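Side-chain contact in caspase Nc subunit 1 (Drosophila melanogaster, PDB 2FP3), which acts as an initiator cysteine protease that starts the caspase cascade of apoptosis, here as its caspase domain: residues L234-N239 with D274-T279. The protein carries 2 engineered substitutions. Numbering follows the deposited sequence.
Sequences LVCYAN and DILKKT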
# COMPACT_ATOMS: atom_id res chain seq x y z
N LEU A 234 -3.27 -2.97 8.20
CA LEU A 234 -1.84 -3.18 8.17
C LEU A 234 -1.22 -1.86 7.70
O LEU A 234 -1.71 -1.24 6.75
CB LEU A 234 -1.44 -4.28 7.18
CG LEU A 234 -1.79 -5.75 7.48
CD1 LEU A 234 -1.26 -6.60 6.33
CD2 LEU A 234 -1.18 -6.19 8.81
N VAL A 235 -0.17 -1.42 8.39
CA VAL A 235 0.53 -0.20 8.01
C VAL A 235 1.94 -0.66 7.68
O VAL A 235 2.67 -1.13 8.54
CB VAL A 235 0.57 0.84 9.14
CG1 VAL A 235 1.35 2.07 8.69
CG2 VAL A 235 -0.86 1.24 9.51
N CYS A 236 2.30 -0.53 6.41
CA CYS A 236 3.60 -0.97 5.93
C CYS A 236 4.56 0.17 5.68
O CYS A 236 4.18 1.22 5.15
CB CYS A 236 3.40 -1.80 4.66
SG CYS A 236 2.06 -2.99 4.84
N TYR A 237 5.82 -0.04 6.06
CA TYR A 237 6.86 0.97 5.90
C TYR A 237 8.09 0.34 5.26
O TYR A 237 8.23 -0.88 5.23
CB TYR A 237 7.30 1.50 7.27
CG TYR A 237 6.21 1.79 8.26
CD1 TYR A 237 5.47 2.97 8.19
CD2 TYR A 237 5.95 0.91 9.32
CE1 TYR A 237 4.50 3.27 9.13
CE2 TYR A 237 4.98 1.20 10.27
CZ TYR A 237 4.26 2.39 10.17
OH TYR A 237 3.30 2.72 11.11
N ALA A 238 8.99 1.19 4.77
CA ALA A 238 10.24 0.73 4.18
C ALA A 238 11.30 1.26 5.15
O ALA A 238 12.19 2.02 4.78
CB ALA A 238 10.44 1.34 2.80
N ASN A 239 11.17 0.84 6.41
CA ASN A 239 12.03 1.25 7.51
C ASN A 239 13.53 1.25 7.25
O ASN A 239 14.22 0.24 7.44
CB ASN A 239 11.72 0.39 8.73
CG ASN A 239 11.95 1.13 10.03
OD1 ASN A 239 11.41 2.22 10.24
ND2 ASN A 239 12.74 0.54 10.91
N ASP A 274 2.86 -12.94 5.08
CA ASP A 274 4.02 -13.77 4.72
C ASP A 274 4.79 -13.03 3.63
O ASP A 274 6.02 -12.96 3.64
CB ASP A 274 3.57 -15.13 4.19
CG ASP A 274 3.52 -16.19 5.27
OD1 ASP A 274 3.40 -15.83 6.46
OD2 ASP A 274 3.60 -17.38 4.92
N ILE A 275 4.05 -12.46 2.69
CA ILE A 275 4.64 -11.73 1.59
C ILE A 275 5.42 -10.51 2.10
O ILE A 275 6.50 -10.23 1.60
CB ILE A 275 3.54 -11.30 0.59
CG1 ILE A 275 3.13 -12.53 -0.23
CG2 ILE A 275 4.03 -10.17 -0.30
CD1 ILE A 275 1.92 -12.32 -1.14
N LEU A 276 4.87 -9.81 3.09
CA LEU A 276 5.54 -8.64 3.66
C LEU A 276 6.83 -9.05 4.36
O LEU A 276 7.82 -8.34 4.28
CB LEU A 276 4.62 -7.90 4.66
CG LEU A 276 3.41 -7.16 4.07
CD1 LEU A 276 2.58 -6.56 5.17
CD2 LEU A 276 3.88 -6.07 3.12
N LYS A 277 6.82 -10.19 5.05
CA LYS A 277 8.04 -10.65 5.71
C LYS A 277 9.05 -11.00 4.61
O LYS A 277 10.23 -10.68 4.74
CB LYS A 277 7.79 -11.88 6.58
CG LYS A 277 7.02 -11.61 7.87
CD LYS A 277 6.72 -12.94 8.54
CE LYS A 277 5.57 -12.86 9.51
NZ LYS A 277 4.29 -12.52 8.87
N LYS A 278 8.58 -11.64 3.54
CA LYS A 278 9.45 -12.01 2.42
C LYS A 278 10.00 -10.73 1.80
O LYS A 278 11.17 -10.66 1.46
CB LYS A 278 8.68 -12.78 1.35
CG LYS A 278 9.30 -14.12 0.95
CD LYS A 278 10.70 -13.97 0.37
CE LYS A 278 11.33 -15.34 0.14
NZ LYS A 278 12.78 -15.26 -0.18
N THR A 279 9.15 -9.73 1.64
CA THR A 279 9.59 -8.47 1.07
C THR A 279 10.67 -7.86 1.96
O THR A 279 11.74 -7.48 1.47
CB THR A 279 8.40 -7.49 0.95
OG1 THR A 279 7.39 -8.09 0.15
CG2 THR A 279 8.84 -6.19 0.31
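L276 meets C236 and L234 through aliphatic carbon and sulfur alone; the flat groups come from outside the two segments, the ring of Y298 on strand 297-301 touching all three residues and that of Y255 on helix 251-266 touching C236. L276 reaches the strand with both methyls: CD1 lies 3.6 Å from C236 SG, and CD2 4.0 Å from the same sulfur, which therefore faces the fork of the leucine. CD1 also meets L234 CD1 at 4.0 Å, the two leucines crossing at a slant; the branched end of L276 thus serves both partners, and L234 offers the helix a methyl from a buried strand position. In the caspase fold, strand 233-237 runs between strands 177-181 and 297-301 of the central sheet, and helix 272-284 packs on one face of it; L234 and C236 point to that face while V235 points away. A small cysteine suits a place where L276, Y255 and Y298 press in. Its SG lies beside the backbone N and anti to the carbonyl carbon (chi1 -46°), directed at the helix. T279 turns its hydroxyl back onto its own helix, where OG1 bonds to I275 O from above the carbonyl plane, pairing a buried polar group. The C236 side chain lies about 9 Å from that of A184, an engineered residue at the inferred active-site position.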